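Local coordinates for CADD-like protein of unknown function (Nostoc punctiforme, PDB 3B5O), which is of unknown function but belongs to an all-helical, CADD-like family and is probably an oxidoreductase related to the haem-oxygenase-like proteins, at residues A[38-50]-A[107-120]. Sequence-based numbering, arbitrary orientation.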
loop_
_atom_site.group_PDB
_atom_site.type_symbol
_atom_site.label_atom_id
_atom_site.label_comp_id
_atom_site.label_asym_id
_atom_site.label_seq_id
_atom_site.Cartn_x
_atom_site.Cartn_y
_atom_site.Cartn_z
ATOM N N PHE A 38 -12.233 -2.616 -19.861
ATOM C CA PHE A 38 -10.871 -2.108 -19.808
ATOM C C PHE A 38 -10.853 -0.760 -19.102
ATOM O O PHE A 38 -10.037 -0.545 -18.183
ATOM C CB PHE A 38 -10.305 -1.941 -21.233
ATOM C CG PHE A 38 -8.913 -1.387 -21.268
ATOM C CD1 PHE A 38 -8.714 -0.005 -21.240
ATOM C CD2 PHE A 38 -7.810 -2.222 -21.295
ATOM C CE1 PHE A 38 -7.429 0.523 -21.231
ATOM C CE2 PHE A 38 -6.519 -1.695 -21.312
ATOM C CZ PHE A 38 -6.346 -0.309 -21.274
ATOM N N ALA A 39 -11.777 0.119 -19.486
ATOM C CA ALA A 39 -11.824 1.489 -18.917
ATOM C C ALA A 39 -12.008 1.446 -17.406
ATOM O O ALA A 39 -11.450 2.271 -16.676
ATOM C CB ALA A 39 -12.944 2.317 -19.554
ATOM N N GLN A 40 -12.835 0.524 -16.936
ATOM C CA GLN A 40 -13.120 0.441 -15.506
ATOM C C GLN A 40 -11.922 -0.021 -14.693
ATOM O O GLN A 40 -11.661 0.509 -13.611
ATOM C CB GLN A 40 -14.353 -0.446 -15.261
ATOM C CG GLN A 40 -15.626 0.217 -15.723
ATOM C CD GLN A 40 -16.820 -0.714 -15.793
ATOM O OE1 GLN A 40 -16.667 -1.907 -16.069
ATOM N NE2 GLN A 40 -18.009 -0.179 -15.540
ATOM N N ILE A 41 -11.174 -0.999 -15.193
ATOM C CA ILE A 41 -9.976 -1.477 -14.499
ATOM C C ILE A 41 -8.827 -0.457 -14.648
ATOM O O ILE A 41 -8.033 -0.269 -13.734
ATOM C CB ILE A 41 -9.585 -2.911 -14.920
ATOM C CG1 ILE A 41 -10.762 -3.858 -14.650
ATOM C CG2 ILE A 41 -8.330 -3.400 -14.199
ATOM C CD1 ILE A 41 -11.339 -3.810 -13.221
ATOM N N ALA A 42 -8.773 0.244 -15.776
ATOM C CA ALA A 42 -7.814 1.340 -15.914
ATOM C C ALA A 42 -8.074 2.420 -14.863
ATOM O O ALA A 42 -7.122 2.971 -14.295
ATOM C CB ALA A 42 -7.876 1.929 -17.337
ATOM N N TYR A 43 -9.345 2.720 -14.601
ATOM C CA TYR A 43 -9.730 3.666 -13.549
ATOM C C TYR A 43 -9.219 3.205 -12.201
ATOM O O TYR A 43 -8.679 4.009 -11.425
ATOM C CB TYR A 43 -11.247 3.842 -13.502
ATOM C CG TYR A 43 -11.762 4.566 -12.299
ATOM C CD1 TYR A 43 -11.806 5.953 -12.264
ATOM C CD2 TYR A 43 -12.143 3.878 -11.157
ATOM C CE1 TYR A 43 -12.256 6.632 -11.133
ATOM C CE2 TYR A 43 -12.601 4.544 -10.041
ATOM C CZ TYR A 43 -12.657 5.920 -10.024
ATOM O OH TYR A 43 -13.094 6.625 -8.918
ATOM N N VAL A 44 -9.393 1.925 -11.891
ATOM C CA VAL A 44 -8.872 1.404 -10.642
ATOM C C VAL A 44 -7.348 1.643 -10.545
ATOM O O VAL A 44 -6.847 2.052 -9.501
ATOM C CB VAL A 44 -9.191 -0.114 -10.479
ATOM C CG1 VAL A 44 -8.400 -0.727 -9.307
ATOM C CG2 VAL A 44 -10.705 -0.329 -10.342
HETATM N N MSE A 45 -6.611 1.374 -11.619
HETATM C CA MSE A 45 -5.171 1.536 -11.611
HETATM C C MSE A 45 -4.739 2.994 -11.495
HETATM O O MSE A 45 -3.754 3.291 -10.823
HETATM C CB MSE A 45 -4.538 0.894 -12.852
HETATM C CG MSE A 45 -4.487 -0.652 -12.796
HETATM SE SE MSE A 45 -3.706 -1.342 -11.144
HETATM C CE MSE A 45 -2.104 -0.347 -11.317
ATOM N N GLN A 46 -5.492 3.894 -12.098
ATOM C CA GLN A 46 -5.218 5.316 -11.937
ATOM C C GLN A 46 -5.356 5.724 -10.478
ATOM O O GLN A 46 -4.503 6.417 -9.923
ATOM C CB GLN A 46 -6.185 6.146 -12.750
ATOM C CG GLN A 46 -5.992 6.065 -14.254
ATOM C CD GLN A 46 -7.092 6.781 -15.004
ATOM O OE1 GLN A 46 -8.251 6.789 -14.592
ATOM N NE2 GLN A 46 -6.720 7.420 -16.117
ATOM N N GLN A 47 -6.454 5.326 -9.856
ATOM C CA GLN A 47 -6.646 5.629 -8.430
ATOM C C GLN A 47 -5.633 4.939 -7.544
ATOM O O GLN A 47 -5.092 5.552 -6.606
ATOM C CB GLN A 47 -8.067 5.279 -7.993
ATOM C CG GLN A 47 -9.078 6.193 -8.618
ATOM C CD GLN A 47 -8.914 7.653 -8.167
ATOM O OE1 GLN A 47 -8.754 7.934 -6.983
ATOM N NE2 GLN A 47 -8.943 8.589 -9.134
ATOM N N TYR A 48 -5.371 3.668 -7.822
ATOM C CA TYR A 48 -4.395 2.935 -7.037
ATOM C C TYR A 48 -3.058 3.669 -7.015
ATOM O O TYR A 48 -2.416 3.765 -5.974
ATOM C CB TYR A 48 -4.194 1.508 -7.546
ATOM C CG TYR A 48 -2.998 0.901 -6.916
ATOM C CD1 TYR A 48 -3.045 0.420 -5.612
ATOM C CD2 TYR A 48 -1.765 0.946 -7.558
ATOM C CE1 TYR A 48 -1.878 -0.059 -5.007
ATOM C CE2 TYR A 48 -0.639 0.451 -6.975
ATOM C CZ TYR A 48 -0.689 -0.024 -5.707
ATOM O OH TYR A 48 0.482 -0.497 -5.140
ATOM N N SER A 49 -2.641 4.182 -8.162
ATOM C CA SER A 49 -1.328 4.785 -8.274
ATOM C C SER A 49 -1.077 5.929 -7.290
ATOM O O SER A 49 0.069 6.225 -6.962
ATOM C CB SER A 49 -1.084 5.246 -9.704
ATOM O OG SER A 49 -1.795 6.417 -10.028
ATOM N N ILE A 50 -2.137 6.577 -6.847
ATOM C CA ILE A 50 -2.013 7.681 -5.915
ATOM C C ILE A 50 -1.453 7.183 -4.591
ATOM O O ILE A 50 -0.732 7.900 -3.900
ATOM C CB ILE A 50 -3.375 8.371 -5.720
ATOM C CG1 ILE A 50 -3.825 9.027 -7.022
ATOM C CG2 ILE A 50 -3.351 9.414 -4.572
ATOM C CD1 ILE A 50 -5.257 9.510 -7.053
ATOM N N LEU A 107 -0.005 0.782 -21.817
ATOM C CA LEU A 107 -1.449 0.855 -22.017
ATOM C C LEU A 107 -1.983 2.155 -22.598
ATOM O O LEU A 107 -3.159 2.218 -22.979
ATOM C CB LEU A 107 -2.154 0.639 -20.672
ATOM C CG LEU A 107 -1.820 -0.652 -19.936
ATOM C CD1 LEU A 107 -2.451 -0.624 -18.540
ATOM C CD2 LEU A 107 -2.307 -1.873 -20.736
ATOM N N GLY A 108 -1.166 3.201 -22.637
ATOM C CA GLY A 108 -1.676 4.528 -22.951
ATOM C C GLY A 108 -2.604 5.036 -21.852
ATOM O O GLY A 108 -3.447 5.899 -22.092
ATOM N N VAL A 109 -2.445 4.491 -20.646
ATOM C CA VAL A 109 -3.223 4.920 -19.488
ATOM C C VAL A 109 -2.357 5.917 -18.753
ATOM O O VAL A 109 -1.316 5.559 -18.206
ATOM C CB VAL A 109 -3.594 3.741 -18.555
ATOM C CG1 VAL A 109 -4.223 4.247 -17.244
ATOM C CG2 VAL A 109 -4.549 2.791 -19.260
ATOM N N ALA A 110 -2.785 7.171 -18.786
ATOM C CA ALA A 110 -2.116 8.246 -18.071
ATOM C C ALA A 110 -2.609 8.231 -16.627
ATOM O O ALA A 110 -3.826 8.199 -16.409
ATOM C CB ALA A 110 -2.448 9.575 -18.726
ATOM N N VAL A 111 -1.686 8.187 -15.660
ATOM C CA VAL A 111 -2.068 8.277 -14.239
ATOM C C VAL A 111 -1.492 9.483 -13.502
ATOM O O VAL A 111 -1.999 9.852 -12.454
ATOM C CB VAL A 111 -1.685 7.012 -13.389
ATOM C CG1 VAL A 111 -2.141 5.730 -14.066
ATOM C CG2 VAL A 111 -0.200 6.963 -13.095
ATOM N N LYS A 112 -0.445 10.087 -14.056
ATOM C CA LYS A 112 0.050 11.323 -13.499
ATOM C C LYS A 112 -1.047 12.365 -13.629
ATOM O O LYS A 112 -1.853 12.348 -14.568
ATOM C CB LYS A 112 1.356 11.752 -14.176
ATOM C CG LYS A 112 2.535 10.870 -13.773
ATOM C CD LYS A 112 3.807 11.200 -14.552
ATOM N N ASN A 113 -1.110 13.238 -12.643
ATOM C CA ASN A 113 -2.177 14.194 -12.540
ATOM C C ASN A 113 -3.552 13.520 -12.445
ATOM O O ASN A 113 -4.533 14.037 -12.975
ATOM C CB ASN A 113 -2.124 15.184 -13.704
ATOM C CG ASN A 113 -0.877 16.052 -13.680
ATOM O OD1 ASN A 113 -0.278 16.285 -12.631
ATOM N ND2 ASN A 113 -0.486 16.541 -14.853
ATOM N N THR A 114 -3.612 12.347 -11.806
ATOM C CA THR A 114 -4.910 11.747 -11.409
ATOM C C THR A 114 -5.381 12.422 -10.084
ATOM O O THR A 114 -4.584 12.428 -9.143
ATOM C CB THR A 114 -4.775 10.191 -11.213
ATOM O OG1 THR A 114 -4.344 9.545 -12.429
ATOM C CG2 THR A 114 -6.108 9.578 -10.789
HETATM N N MSE A 115 -6.592 13.027 -9.998
HETATM C CA MSE A 115 -7.089 13.557 -8.720
HETATM C C MSE A 115 -7.737 12.379 -8.000
HETATM O O MSE A 115 -8.431 11.559 -8.619
HETATM C CB MSE A 115 -8.145 14.664 -8.871
HETATM C CG MSE A 115 -7.597 16.034 -9.240
HETATM SE SE MSE A 115 -6.363 16.780 -7.986
HETATM C CE MSE A 115 -7.279 17.159 -6.837
ATOM N N PRO A 116 -7.550 12.312 -6.689
ATOM C CA PRO A 116 -8.241 11.279 -5.932
ATOM C C PRO A 116 -9.748 11.370 -6.078
ATOM O O PRO A 116 -10.333 12.463 -6.055
ATOM C CB PRO A 116 -7.835 11.535 -4.492
ATOM C CG PRO A 116 -6.802 12.516 -4.508
ATOM C CD PRO A 116 -6.750 13.193 -5.825
ATOM N N SER A 117 -10.351 10.196 -6.229
ATOM C CA SER A 117 -11.784 10.069 -6.203
ATOM C C SER A 117 -12.353 10.306 -4.801
ATOM O O SER A 117 -11.616 10.476 -3.826
ATOM C CB SER A 117 -12.169 8.673 -6.694
ATOM O OG SER A 117 -11.758 7.700 -5.733
ATOM N N VAL A 118 -13.674 10.271 -4.673
ATOM C CA VAL A 118 -14.268 10.315 -3.344
ATOM C C VAL A 118 -13.617 9.257 -2.446
ATOM O O VAL A 118 -13.238 9.551 -1.310
ATOM C CB VAL A 118 -15.800 10.120 -3.394
ATOM C CG1 VAL A 118 -16.402 9.974 -2.022
ATOM C CG2 VAL A 118 -16.492 11.305 -4.129
ATOM N N ALA A 119 -13.554 8.015 -2.935
ATOM C CA ALA A 119 -12.996 6.922 -2.117
ATOM C C ALA A 119 -11.521 7.138 -1.772
ATOM O O ALA A 119 -11.099 6.911 -0.640
ATOM C CB ALA A 119 -13.156 5.577 -2.821
ATOM N N THR A 120 -10.723 7.546 -2.747
ATOM C CA THR A 120 -9.301 7.743 -2.505
ATOM C C THR A 120 -9.044 8.928 -1.586
ATOM O O THR A 120 -8.186 8.860 -0.692
ATOM C CB THR A 120 -8.548 7.835 -3.802
ATOM O OG1 THR A 120 -8.872 6.666 -4.580
ATOM C CG2 THR A 120 -7.027 7.921 -3.577
HETATM O O HOH W 1 -1.109 9.058 -9.700
#
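Q47 meets the chain around the start of helix 118-131 with both ends of its carboxamide, a worked example of how a glutamine on a helix can hold both a loop backbone and the start of the next helix. Its OE1 accepts two hydrogen bonds: T120 OG1, 2.7 Å away, lies in the carbonyl plane on a lone pair, whereas S117 N, at 2.9 Å, approaches from above that plane. On the other branch, NE2 gives M115 O a nearly straight bond (173°) that runs within the amide plane, so that with OE1 held as well, the amide is fixed in rotation. With CG anti to the carbonyl carbon (chi1 -68°), CG lies over the rim of one face of the Y43 ring; a bend at chi2 (-64°) then turns the amide toward the loop. A leucine here would probably leave M115 O, S117 N and T120 OG1 without these mates, though T120 OG1 also bonds W221, and the loop less firmly held. Q46, extended beyond CG, donates from NE2 to A110 O at 3.0 Å, almost in line with that carbonyl. One water bridges S49 OG and V111 O.

Apolar contacts line the rest of the interface. V109 sets CG2 against A42 CB (3.9 Å) and obliquely to the F38 ring, while L107 CD2 reaches that ring's edge. V111 CG1 lies against Q46 CG, and I50 CD1 meets P116 CD at 4.2 Å.

Y43 OH passes 3.2 Å from S117 CB; this hydroxyl and S117 OG both hydrogen-bond E228 of helix 204-230. S117 is the N-cap, its OG accepting from T120 N. The whole is an interhelical connection laid along helix 38-68 and closed by a capped helix start, within an all-helical bundle.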